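Side-chain contacts in homocysteine S-methyltransferase (Escherichia coli, PDB 5DMM), which catalyses methyl transfer from S-methylmethionine, or less efficiently S-adenosylmethionine, to homocysteine, using zinc and yielding methionine: residues 225-230 with 240-245; 233-238 with 250-255; 104-109 with 114-119. All blocks are in the same frame, centred on the assembly; numbering follows the deposited sequence.

Interaction 1: residues 225-230 with 240-245. With ZN (zinc ion), chain B.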
ATOM      1  N   LEU A 225     -10.830  -2.638   0.926  1.00 16.21           N
ATOM      2  CA  LEU A 225     -10.329  -3.903   0.374  1.00 17.61           C
ATOM      3  C   LEU A 225     -10.050  -3.692  -1.096  1.00 16.71           C
ATOM      4  O   LEU A 225     -10.749  -2.923  -1.739  1.00 15.53           O
ATOM      5  CB  LEU A 225     -11.366  -5.029   0.510  1.00 25.42           C
ATOM      6  CG  LEU A 225     -11.933  -5.407   1.864  1.00 26.37           C
ATOM      7  CD1 LEU A 225     -12.831  -6.596   1.715  1.00 18.74           C
ATOM      8  CD2 LEU A 225     -10.780  -5.738   2.765  1.00 25.97           C
ATOM      9  N   GLY A 226      -9.083  -4.394  -1.664  1.00 14.39           N
ATOM     10  CA  GLY A 226      -8.924  -4.275  -3.103  1.00 13.53           C
ATOM     11  C   GLY A 226      -7.806  -5.082  -3.704  1.00 13.91           C
ATOM     12  O   GLY A 226      -7.437  -6.120  -3.179  1.00 16.02           O
ATOM     13  N   ILE A 227      -7.280  -4.594  -4.823  1.00 14.26           N
ATOM     14  CA  ILE A 227      -6.240  -5.309  -5.549  1.00 14.25           C
ATOM     15  C   ILE A 227      -5.103  -4.365  -5.948  1.00 15.16           C
ATOM     16  O   ILE A 227      -5.321  -3.181  -6.215  1.00 15.30           O
ATOM     17  CB  ILE A 227      -6.821  -5.985  -6.810  1.00 16.08           C
ATOM     18  CG1 ILE A 227      -7.531  -4.931  -7.659  1.00 16.53           C
ATOM     19  CG2 ILE A 227      -7.776  -7.113  -6.408  1.00 18.61           C
ATOM     20  CD1 ILE A 227      -8.014  -5.429  -9.031  1.00 18.49           C
ATOM     21  N   ASN A 228      -3.879  -4.876  -5.970  1.00 14.67           N
ATOM     22  CA  ASN A 228      -2.765  -4.084  -6.474  1.00 17.02           C
ATOM     23  C   ASN A 228      -1.693  -4.987  -7.059  1.00 21.75           C
ATOM     24  O   ASN A 228      -1.706  -6.198  -6.834  1.00 21.22           O
ATOM     25  CB  ASN A 228      -2.175  -3.195  -5.367  1.00 15.03           C
ATOM     26  CG  ASN A 228      -1.413  -3.996  -4.311  1.00 17.28           C
ATOM     27  OD1 ASN A 228      -2.012  -4.706  -3.498  1.00 18.35           O
ATOM     28  ND2 ASN A 228      -0.082  -3.861  -4.308  1.00 16.70           N
ATOM     29  N   CYS A 229      -0.776  -4.390  -7.809  1.00 18.86           N
ATOM     30  CA  CYS A 229       0.322  -5.124  -8.430  1.00 19.70           C
ATOM     31  C   CYS A 229      -0.214  -6.218  -9.345  1.00 24.92           C
ATOM     32  O   CYS A 229       0.289  -7.333  -9.373  1.00 27.76           O
ATOM     33  CB  CYS A 229       1.247  -5.704  -7.360  1.00 25.03           C
ATOM     34  SG  CYS A 229       2.925  -6.035  -7.968  1.00 50.31           S
ATOM     35  N   ILE A 230      -1.250  -5.870 -10.097  1.00 22.33           N
ATOM     36  CA  ILE A 230      -1.902  -6.789 -11.022  1.00 24.70           C
ATOM     37  C   ILE A 230      -1.919  -6.135 -12.407  1.00 22.67           C
ATOM     38  O   ILE A 230      -1.822  -4.911 -12.513  1.00 23.81           O
ATOM     39  CB  ILE A 230      -3.336  -7.125 -10.543  1.00 26.51           C
ATOM     40  CG1 ILE A 230      -4.033  -8.133 -11.463  1.00 30.88           C
ATOM     41  CG2 ILE A 230      -4.171  -5.851 -10.429  1.00 21.96           C
ATOM     42  CD1 ILE A 230      -5.473  -8.437 -11.036  1.00 27.81           C
ATOM     43  N   GLN A 240     -15.199  -6.149 -10.186  1.00 19.42           N
ATOM     44  CA  GLN A 240     -16.626  -6.442 -10.346  1.00 15.59           C
ATOM     45  C   GLN A 240     -17.037  -7.591  -9.433  1.00 20.33           C
ATOM     46  O   GLN A 240     -18.132  -7.574  -8.875  1.00 21.42           O
ATOM     47  CB  GLN A 240     -16.958  -6.754 -11.810  1.00 20.75           C
ATOM     48  CG  GLN A 240     -16.996  -5.519 -12.678  1.00 26.05           C
ATOM     49  CD  GLN A 240     -17.047  -5.827 -14.166  1.00 34.26           C
ATOM     50  OE1 GLN A 240     -16.741  -6.942 -14.599  1.00 35.71           O
ATOM     51  NE2 GLN A 240     -17.429  -4.827 -14.961  1.00 37.43           N
ATOM     52  N   HIS A 241     -16.154  -8.571  -9.256  1.00 20.61           N
ATOM     53  CA  HIS A 241     -16.457  -9.687  -8.366  1.00 20.51           C
ATOM     54  C   HIS A 241     -16.515  -9.219  -6.903  1.00 21.72           C
ATOM     55  O   HIS A 241     -17.462  -9.543  -6.178  1.00 19.72           O
ATOM     56  CB  HIS A 241     -15.434 -10.812  -8.548  1.00 21.15           C
ATOM     57  CG  HIS A 241     -15.726 -12.043  -7.738  1.00 26.08           C
ATOM     58  ND1 HIS A 241     -16.820 -12.852  -7.971  1.00 35.18           N
ATOM     59  CD2 HIS A 241     -15.065 -12.602  -6.696  1.00 29.45           C
ATOM     60  CE1 HIS A 241     -16.818 -13.853  -7.108  1.00 31.99           C
ATOM     61  NE2 HIS A 241     -15.763 -13.727  -6.325  1.00 31.28           N
ATOM     62  N   LEU A 242     -15.514  -8.446  -6.475  1.00 20.83           N
ATOM     63  CA  LEU A 242     -15.521  -7.871  -5.130  1.00 18.05           C
ATOM     64  C   LEU A 242     -16.747  -6.983  -4.896  1.00 17.33           C
ATOM     65  O   LEU A 242     -17.315  -6.977  -3.817  1.00 18.21           O
ATOM     66  CB  LEU A 242     -14.238  -7.071  -4.885  1.00 16.21           C
ATOM     67  CG  LEU A 242     -12.954  -7.894  -4.804  1.00 21.08           C
ATOM     68  CD1 LEU A 242     -11.742  -6.975  -4.739  1.00 18.49           C
ATOM     69  CD2 LEU A 242     -12.989  -8.802  -3.563  1.00 24.50           C
ATOM     70  N   HIS A 243     -17.155  -6.254  -5.929  1.00 17.64           N
ATOM     71  CA  HIS A 243     -18.316  -5.363  -5.898  1.00 17.62           C
ATOM     72  C   HIS A 243     -19.617  -6.090  -5.509  1.00 21.14           C
ATOM     73  O   HIS A 243     -20.523  -5.491  -4.928  1.00 19.96           O
ATOM     74  CB  HIS A 243     -18.457  -4.697  -7.275  1.00 18.48           C
ATOM     75  CG  HIS A 243     -19.522  -3.645  -7.364  1.00 17.44           C
ATOM     76  ND1 HIS A 243     -19.724  -2.695  -6.387  1.00 15.78           N
ATOM     77  CD2 HIS A 243     -20.440  -3.390  -8.331  1.00 17.31           C
ATOM     78  CE1 HIS A 243     -20.711  -1.895  -6.747  1.00 17.52           C
ATOM     79  NE2 HIS A 243     -21.165  -2.295  -7.924  1.00 22.15           N
ATOM     80  N   GLY A 244     -19.688  -7.380  -5.819  1.00 20.13           N
ATOM     81  CA  GLY A 244     -20.854  -8.185  -5.489  1.00 24.66           C
ATOM     82  C   GLY A 244     -20.773  -8.791  -4.096  1.00 22.72           C
ATOM     83  O   GLY A 244     -21.738  -9.411  -3.630  1.00 21.67           O
ATOM     84  N   LEU A 245     -19.637  -8.596  -3.426  1.00 21.85           N
ATOM     85  CA  LEU A 245     -19.365  -9.230  -2.129  1.00 20.01           C
ATOM     86  C   LEU A 245     -19.312  -8.246  -0.959  1.00 21.95           C
ATOM     87  O   LEU A 245     -19.468  -8.634   0.195  1.00 23.44           O
ATOM     88  CB  LEU A 245     -18.042  -9.990  -2.179  1.00 20.67           C
ATOM     89  CG  LEU A 245     -17.928 -11.145  -3.167  1.00 19.42           C
ATOM     90  CD1 LEU A 245     -16.511 -11.659  -3.184  1.00 22.80           C
ATOM     91  CD2 LEU A 245     -18.906 -12.242  -2.780  1.00 28.83           C
TER
HETATM   92 ZN    ZN B 501       3.148  -3.555  -7.446  0.57 51.12          ZN

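Interaction 2: residues 233-238 with 250-255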
ATOM      1  N   GLU A 233      -5.225  -5.369 -17.609  1.00 28.47           N
ATOM      2  CA  GLU A 233      -6.323  -6.088 -18.256  1.00 36.52           C
ATOM      3  C   GLU A 233      -7.071  -7.011 -17.302  1.00 28.34           C
ATOM      4  O   GLU A 233      -8.102  -7.563 -17.662  1.00 30.04           O
ATOM      5  CB  GLU A 233      -5.806  -6.903 -19.448  1.00 35.43           C
ATOM      6  CG  GLU A 233      -4.810  -7.996 -19.087  1.00 41.13           C
ATOM      7  CD  GLU A 233      -3.368  -7.590 -19.343  1.00 50.92           C
ATOM      8  OE1 GLU A 233      -3.054  -6.381 -19.252  1.00 48.28           O
ATOM      9  OE2 GLU A 233      -2.548  -8.486 -19.643  1.00 63.00           O
ATOM     10  N   ASN A 234      -6.553  -7.185 -16.090  1.00 25.74           N
ATOM     11  CA  ASN A 234      -7.161  -8.116 -15.145  1.00 27.80           C
ATOM     12  C   ASN A 234      -7.879  -7.434 -13.975  1.00 27.06           C
ATOM     13  O   ASN A 234      -8.459  -8.102 -13.110  1.00 28.09           O
ATOM     14  CB  ASN A 234      -6.091  -9.080 -14.616  1.00 30.05           C
ATOM     15  CG  ASN A 234      -5.553  -9.992 -15.703  1.00 33.29           C
ATOM     16  OD1 ASN A 234      -6.267 -10.326 -16.644  1.00 37.43           O
ATOM     17  ND2 ASN A 234      -4.297 -10.401 -15.576  1.00 33.55           N
ATOM     18  N   THR A 235      -7.865  -6.104 -13.969  1.00 21.26           N
ATOM     19  CA  THR A 235      -8.413  -5.335 -12.852  1.00 22.87           C
ATOM     20  C   THR A 235      -9.934  -5.310 -12.784  1.00 23.42           C
ATOM     21  O   THR A 235     -10.506  -5.558 -11.734  1.00 19.33           O
ATOM     22  CB  THR A 235      -7.941  -3.879 -12.889  1.00 20.86           C
ATOM     23  OG1 THR A 235      -8.287  -3.294 -14.151  1.00 23.74           O
ATOM     24  CG2 THR A 235      -6.429  -3.811 -12.691  1.00 19.85           C
ATOM     25  N   THR A 236     -10.587  -4.990 -13.892  1.00 21.95           N
ATOM     26  CA  THR A 236     -12.023  -4.738 -13.855  1.00 20.98           C
ATOM     27  C   THR A 236     -12.823  -5.976 -13.443  1.00 18.79           C
ATOM     28  O   THR A 236     -13.751  -5.874 -12.649  1.00 20.36           O
ATOM     29  CB  THR A 236     -12.518  -4.189 -15.223  1.00 21.48           C
ATOM     30  OG1 THR A 236     -11.875  -2.930 -15.464  1.00 22.78           O
ATOM     31  CG2 THR A 236     -14.029  -3.965 -15.213  1.00 21.21           C
ATOM     32  N   ALA A 237     -12.442  -7.145 -13.950  1.00 21.51           N
ATOM     33  CA  ALA A 237     -13.143  -8.386 -13.612  1.00 21.45           C
ATOM     34  C   ALA A 237     -13.051  -8.700 -12.117  1.00 20.78           C
ATOM     35  O   ALA A 237     -14.026  -9.133 -11.493  1.00 19.27           O
ATOM     36  CB  ALA A 237     -12.576  -9.544 -14.424  1.00 23.72           C
ATOM     37  N   ALA A 238     -11.868  -8.478 -11.557  1.00 20.48           N
ATOM     38  CA  ALA A 238     -11.628  -8.713 -10.137  1.00 20.74           C
ATOM     39  C   ALA A 238     -12.450  -7.762  -9.284  1.00 19.70           C
ATOM     40  O   ALA A 238     -13.052  -8.180  -8.293  1.00 19.84           O
ATOM     41  CB  ALA A 238     -10.158  -8.556  -9.820  1.00 18.12           C
ATOM     42  N   LEU A 250     -13.579   0.151  -2.404  1.00 14.40           N
ATOM     43  CA  LEU A 250     -12.616  -0.773  -2.994  1.00 13.83           C
ATOM     44  C   LEU A 250     -11.360  -0.042  -3.443  1.00 14.40           C
ATOM     45  O   LEU A 250     -11.415   1.105  -3.899  1.00 16.60           O
ATOM     46  CB  LEU A 250     -13.232  -1.531  -4.171  1.00 13.70           C
ATOM     47  CG  LEU A 250     -14.421  -2.451  -3.837  1.00 13.16           C
ATOM     48  CD1 LEU A 250     -14.889  -3.174  -5.104  1.00 16.84           C
ATOM     49  CD2 LEU A 250     -14.081  -3.456  -2.717  1.00 16.00           C
ATOM     50  N   VAL A 251     -10.234  -0.738  -3.322  1.00 13.08           N
ATOM     51  CA  VAL A 251      -8.920  -0.194  -3.632  1.00 13.33           C
ATOM     52  C   VAL A 251      -8.387  -0.795  -4.926  1.00 14.40           C
ATOM     53  O   VAL A 251      -8.505  -1.993  -5.154  1.00 17.15           O
ATOM     54  CB  VAL A 251      -7.915  -0.490  -2.486  1.00 18.06           C
ATOM     55  CG1 VAL A 251      -6.558   0.089  -2.803  1.00 21.62           C
ATOM     56  CG2 VAL A 251      -8.427   0.045  -1.163  1.00 17.41           C
ATOM     57  N   VAL A 252      -7.782   0.029  -5.773  1.00 15.05           N
ATOM     58  CA  VAL A 252      -7.198  -0.510  -6.987  1.00 12.11           C
ATOM     59  C   VAL A 252      -5.987   0.313  -7.406  1.00 15.53           C
ATOM     60  O   VAL A 252      -6.078   1.516  -7.614  1.00 15.45           O
ATOM     61  CB  VAL A 252      -8.241  -0.586  -8.147  1.00 16.24           C
ATOM     62  CG1 VAL A 252      -8.927   0.762  -8.389  1.00 15.48           C
ATOM     63  CG2 VAL A 252      -7.591  -1.086  -9.421  1.00 16.37           C
ATOM     64  N   TYR A 253      -4.837  -0.340  -7.468  1.00 13.64           N
ATOM     65  CA  TYR A 253      -3.672   0.292  -8.050  1.00 14.03           C
ATOM     66  C   TYR A 253      -2.829  -0.743  -8.783  1.00 16.76           C
ATOM     67  O   TYR A 253      -2.048  -1.479  -8.175  1.00 18.06           O
ATOM     68  CB  TYR A 253      -2.844   1.070  -7.008  1.00 15.26           C
ATOM     69  CG  TYR A 253      -2.552   0.478  -5.630  1.00 16.33           C
ATOM     70  CD1 TYR A 253      -1.238   0.268  -5.220  1.00 16.61           C
ATOM     71  CD2 TYR A 253      -3.568   0.238  -4.706  1.00 15.39           C
ATOM     72  CE1 TYR A 253      -0.937  -0.219  -3.946  1.00 19.20           C
ATOM     73  CE2 TYR A 253      -3.279  -0.257  -3.430  1.00 16.23           C
ATOM     74  CZ  TYR A 253      -1.963  -0.475  -3.058  1.00 16.23           C
ATOM     75  OH  TYR A 253      -1.662  -0.962  -1.803  1.00 15.93           O
ATOM     76  N   PRO A 254      -3.017  -0.812 -10.109  1.00 17.34           N
ATOM     77  CA  PRO A 254      -2.395  -1.840 -10.940  1.00 17.90           C
ATOM     78  C   PRO A 254      -1.016  -1.438 -11.445  1.00 18.75           C
ATOM     79  O   PRO A 254      -0.575  -0.298 -11.259  1.00 19.36           O
ATOM     80  CB  PRO A 254      -3.375  -1.969 -12.104  1.00 17.70           C
ATOM     81  CG  PRO A 254      -3.873  -0.557 -12.282  1.00 20.68           C
ATOM     82  CD  PRO A 254      -4.021  -0.033 -10.868  1.00 18.99           C
ATOM     83  N   ASN A 255      -0.344  -2.384 -12.084  1.00 23.89           N
ATOM     84  CA  ASN A 255       0.912  -2.094 -12.754  1.00 20.88           C
ATOM     85  C   ASN A 255       0.661  -1.295 -14.023  1.00 24.04           C
ATOM     86  O   ASN A 255      -0.440  -1.317 -14.576  1.00 27.59           O
ATOM     87  CB  ASN A 255       1.646  -3.389 -13.072  1.00 23.48           C
ATOM     88  CG  ASN A 255       1.915  -4.209 -11.832  1.00 26.77           C
ATOM     89  OD1 ASN A 255       2.126  -3.660 -10.761  1.00 26.71           O
ATOM     90  ND2 ASN A 255       1.887  -5.525 -11.966  1.00 30.26           N
TER

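Interaction 3: residues 104-109 with 114-119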
ATOM      1  N   GLU A 104       3.589  18.307   4.694  1.00 20.08           N
ATOM      2  CA  GLU A 104       3.769  19.653   5.245  1.00 22.76           C
ATOM      3  C   GLU A 104       4.174  20.626   4.137  1.00 19.44           C
ATOM      4  O   GLU A 104       3.609  21.713   4.025  1.00 20.56           O
ATOM      5  CB  GLU A 104       4.816  19.655   6.366  1.00 22.79           C
ATOM      6  CG  GLU A 104       4.386  18.893   7.605  1.00 26.63           C
ATOM      7  CD  GLU A 104       3.089  19.420   8.188  1.00 29.85           C
ATOM      8  OE1 GLU A 104       3.093  20.550   8.713  1.00 29.27           O
ATOM      9  OE2 GLU A 104       2.059  18.716   8.111  1.00 28.13           O
ATOM     10  N   ALA A 105       5.144  20.220   3.313  1.00 19.14           N
ATOM     11  CA  ALA A 105       5.626  21.044   2.205  1.00 22.52           C
ATOM     12  C   ALA A 105       4.536  21.379   1.189  1.00 23.75           C
ATOM     13  O   ALA A 105       4.439  22.518   0.729  1.00 24.87           O
ATOM     14  CB  ALA A 105       6.790  20.355   1.502  1.00 22.38           C
ATOM     15  N   TYR A 106       3.720  20.395   0.830  1.00 20.48           N
ATOM     16  CA  TYR A 106       2.699  20.637  -0.169  1.00 19.63           C
ATOM     17  C   TYR A 106       1.599  21.543   0.387  1.00 23.87           C
ATOM     18  O   TYR A 106       1.085  22.412  -0.319  1.00 26.61           O
ATOM     19  CB  TYR A 106       2.096  19.322  -0.679  1.00 22.38           C
ATOM     20  CG  TYR A 106       1.174  19.582  -1.842  1.00 21.25           C
ATOM     21  CD1 TYR A 106       1.654  20.185  -3.001  1.00 23.44           C
ATOM     22  CD2 TYR A 106      -0.178  19.283  -1.768  1.00 23.67           C
ATOM     23  CE1 TYR A 106       0.808  20.450  -4.065  1.00 25.89           C
ATOM     24  CE2 TYR A 106      -1.026  19.552  -2.836  1.00 22.26           C
ATOM     25  CZ  TYR A 106      -0.524  20.130  -3.974  1.00 25.55           C
ATOM     26  OH  TYR A 106      -1.365  20.402  -5.030  1.00 31.61           O
ATOM     27  N   LEU A 107       1.239  21.346   1.651  1.00 22.90           N
ATOM     28  CA  LEU A 107       0.154  22.123   2.250  1.00 23.53           C
ATOM     29  C   LEU A 107       0.593  23.550   2.533  1.00 23.11           C
ATOM     30  O   LEU A 107      -0.237  24.444   2.648  1.00 29.50           O
ATOM     31  CB  LEU A 107      -0.352  21.459   3.534  1.00 26.45           C
ATOM     32  CG  LEU A 107      -1.130  20.167   3.320  1.00 21.41           C
ATOM     33  CD1 LEU A 107      -1.459  19.509   4.646  1.00 27.08           C
ATOM     34  CD2 LEU A 107      -2.404  20.428   2.517  1.00 25.02           C
ATOM     35  N   ALA A 108       1.896  23.764   2.643  1.00 22.10           N
ATOM     36  CA  ALA A 108       2.413  25.124   2.751  1.00 26.96           C
ATOM     37  C   ALA A 108       2.263  25.820   1.388  1.00 29.07           C
ATOM     38  O   ALA A 108       1.813  26.964   1.301  1.00 30.59           O
ATOM     39  CB  ALA A 108       3.869  25.112   3.212  1.00 25.34           C
ATOM     40  N   GLU A 109       2.632  25.099   0.333  1.00 25.84           N
ATOM     41  CA  GLU A 109       2.468  25.534  -1.054  1.00 24.21           C
ATOM     42  C   GLU A 109       0.996  25.693  -1.443  1.00 28.48           C
ATOM     43  O   GLU A 109       0.607  26.712  -2.013  1.00 27.98           O
ATOM     44  CB  GLU A 109       3.167  24.526  -1.974  1.00 26.42           C
ATOM     45  CG  GLU A 109       2.822  24.571  -3.452  1.00 32.95           C
ATOM     46  CD  GLU A 109       3.543  23.467  -4.227  1.00 34.08           C
ATOM     47  OE1 GLU A 109       4.515  22.902  -3.678  1.00 29.38           O
ATOM     48  OE2 GLU A 109       3.142  23.157  -5.368  1.00 32.01           O
ATOM     49  N   GLY A 114      -6.920  20.247   0.468  1.00 31.08           N
ATOM     50  CA  GLY A 114      -7.837  19.357   1.157  1.00 30.90           C
ATOM     51  C   GLY A 114      -7.078  18.401   2.052  1.00 29.40           C
ATOM     52  O   GLY A 114      -5.871  18.534   2.237  1.00 26.21           O
ATOM     53  N   THR A 115      -7.779  17.429   2.619  1.00 25.23           N
ATOM     54  CA  THR A 115      -7.129  16.466   3.497  1.00 27.23           C
ATOM     55  C   THR A 115      -6.171  15.571   2.724  1.00 22.03           C
ATOM     56  O   THR A 115      -6.520  15.057   1.667  1.00 20.80           O
ATOM     57  CB  THR A 115      -8.163  15.593   4.226  1.00 25.90           C
ATOM     58  OG1 THR A 115      -9.052  16.440   4.963  1.00 33.19           O
ATOM     59  CG2 THR A 115      -7.469  14.627   5.187  1.00 24.25           C
ATOM     60  N   LEU A 116      -4.957  15.414   3.247  1.00 18.62           N
ATOM     61  CA  LEU A 116      -3.962  14.526   2.648  1.00 16.35           C
ATOM     62  C   LEU A 116      -3.562  13.459   3.677  1.00 19.61           C
ATOM     63  O   LEU A 116      -3.407  13.753   4.867  1.00 21.91           O
ATOM     64  CB  LEU A 116      -2.725  15.304   2.177  1.00 16.79           C
ATOM     65  CG  LEU A 116      -2.918  16.424   1.153  1.00 21.36           C
ATOM     66  CD1 LEU A 116      -1.579  17.031   0.776  1.00 18.20           C
ATOM     67  CD2 LEU A 116      -3.642  15.921  -0.096  1.00 18.42           C
ATOM     68  N   LEU A 117      -3.396  12.226   3.214  1.00 16.02           N
ATOM     69  CA  LEU A 117      -3.106  11.110   4.101  1.00 15.08           C
ATOM     70  C   LEU A 117      -1.708  10.530   3.867  1.00 15.10           C
ATOM     71  O   LEU A 117      -1.097  10.735   2.802  1.00 16.17           O
ATOM     72  CB  LEU A 117      -4.153  10.016   3.924  1.00 16.24           C
ATOM     73  CG  LEU A 117      -5.600  10.424   4.229  1.00 19.09           C
ATOM     74  CD1 LEU A 117      -6.549   9.294   3.892  1.00 18.32           C
ATOM     75  CD2 LEU A 117      -5.733  10.844   5.687  1.00 17.45           C
ATOM     76  N   VAL A 118      -1.209   9.826   4.882  1.00 15.90           N
ATOM     77  CA  VAL A 118      -0.006   9.011   4.754  1.00 15.27           C
ATOM     78  C   VAL A 118      -0.347   7.571   5.156  1.00 16.49           C
ATOM     79  O   VAL A 118      -0.808   7.318   6.273  1.00 15.72           O
ATOM     80  CB  VAL A 118       1.150   9.539   5.632  1.00 16.68           C
ATOM     81  CG1 VAL A 118       2.367   8.603   5.558  1.00 15.03           C
ATOM     82  CG2 VAL A 118       1.536  10.956   5.231  1.00 18.08           C
ATOM     83  N   ALA A 119      -0.141   6.627   4.249  1.00 11.36           N
ATOM     84  CA  ALA A 119      -0.412   5.234   4.562  1.00 13.61           C
ATOM     85  C   ALA A 119       0.896   4.487   4.718  1.00 12.59           C
ATOM     86  O   ALA A 119       1.753   4.563   3.841  1.00 13.64           O
ATOM     87  CB  ALA A 119      -1.265   4.598   3.483  1.00 13.48           C
TER

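Interaction 1: residues 225-230 with 240-245
In the beta-alpha-beta unit of the TIM barrel that carries the zinc ligand Cys-229, Leu-242 of helix 235-243 packs against Gly-226 and Ile-227 of strand 222-228. The contact is purely apolar. One methyl, Leu-242 CD1, does the touching: it reaches in to the strand backbone at Gly-226, with CD1 4.2 Å from Gly-226 CA, and meets a branch methyl of the next residue, Ile-227 CG2 lying 4.3 Å from Leu-242 CD1. The reach comes from an extended end to the leucine, CD1 being anti to CA (chi2 173°). These spacings describe light van der Waals packing, and all three residues are buried.

Farther along, the chain leaves the strand and reaches the active site. Cys-229 turns SG anti to its own backbone N (chi1 -157°), and Cys-229 SG binds zinc at 2.5 Å; Cys-295 SG binds the same ion, and the bound homocysteine touches Cys-229.

Strand 222-228 runs between strands 191-197 and 250-253, with backbone hydrogen bonds from Gly-226 to Phe-193 and Phe-195 on one side and from Ile-227 to Tyr-253 on the other. On the helical layer, Leu-242 also meets Val-213 of helix 209-217, while Ile-227 touches Ala-238 and Leu-239 of helix 235-243.

Interaction 2: residues 233-238 with 250-255
Thr-235 packs its methyl against Pro-254 and Val-252, joining helix 235-243 to strand 250-253 and its exit within a beta-alpha-beta unit of the (beta/alpha)8 TIM barrel. The contact is small and buried, and no hydrogen bond crosses between residues 233-238 and 250-255.

Apolar packing carries it. Thr-235 CG2 meets the proline ring at its CB corner, 3.6 Å from Pro-254 CB, with Pro-254 CG farther off at 4.2 Å; the threonine and proline side chains run nearly perpendicular to each other. A looser touch, 4.4 Å between Thr-235 CG2 and Val-252 CG2, extends the same methyl to the strand proper.

Polar bonds lie around the packing and divide the threonine between two tasks. A chi1 of 56° tucks OG1 back over the main chain, and CG2, anti to the carbonyl carbon, is the branch turned to the proline. OG1 is hydrogen-bonded to Leu-232 O and to NE1 of Trp-284 in helix 281-286, whose side chain also touches Val-252 and Pro-254; the two bonds satisfy the buried hydroxyl and should restrict its rotation.

Strand alternation separates this packing from the substrate pocket. Val-252 points toward the helix, whereas Tyr-253 points away from it and touches the bound homocysteine, its OH hydrogen-bonded to Glu-168 OE1 and Trp-192 NE1. Within the strand, Val-251 CG1 lies in the plane of the Tyr-253 ring, at its edge. Beyond Pro-254 the chain continues to Asn-255, whose OD1 accepts a hydrogen bond from Cys-296 N.

Interaction 3: residues 104-109 with 114-119
Leu-116 pushes its CD1 methyl into the angle between Tyr-106 and Leu-107, consecutive residues near the end of helix 85-109. Against the tyrosine the methyl comes at the ring edge, close to the ring plane, and not over a face: Leu-116 CD1 is 3.7 Å from Tyr-106 CD2, and the leucine comes in roughly at right angles to the tyrosine side chain. Against the other leucine the fit is different. Leu-107 and Leu-116 lie alongside each other, running opposite ways, which brings Leu-107 CD2 to 3.9 Å and Leu-107 CG to 4.1 Å from Leu-116 CD1.

Leu-107 has a second neighbour in the backbone before the strand. Its CD2 lies 4.0 Å from Gly-114 O, a van der Waals approach where both residues are at least partly exposed. For the tyrosine, a chi1 of -172° carries the ring out toward Leu-116, and a chi2 of 60° turns the CD2 edge to it. At the far end of the ring the Tyr-106 hydroxyl is hydrogen-bonded to Asn-110 ND2, fastening the side chain to the turn that follows the helix.

Surrounding residues continue the packing. Helix 48-61 contributes Leu-56 and Arg-60 to Tyr-106 and Tyr-59 to Leu-116, while Arg-103 NH1 hydrogen-bonds to Leu-116 O. Val-118, two residues on, touches Ala-99, Arg-100 and Arg-103 of helix 85-109.

Far from the zinc and substrate, this is a helix-to-strand (alpha-beta) loop of a TIM barrel: the helix ends, the chain turns back, and the residue leading into strand 117-122 packs against the helix it has just left.

In the fold
Interactions 1 and 2 share helix 235-243 and interlock along the chain, their centres about 7 Å apart. Their strands are barrel neighbours, joined by probable hydrogen bonds from Val-251 N to Leu-225 O (2.7 Å) and from Ile-227 N to Val-251 O (2.9 Å). Both strands lead into the active site: Cys-229 follows one and Tyr-253 ends the other, and Cys-229 CA packs 3.3 Å from Asn-255 OD1. The Pro-254 side chain remains about 8 Å from the zinc and about 10 Å from the bound homocysteine. Interaction 3 reaches the same sheet through strand 117-122, its centre about 28 Å and 26 Å from those of interactions 1 and 2, and touches neither.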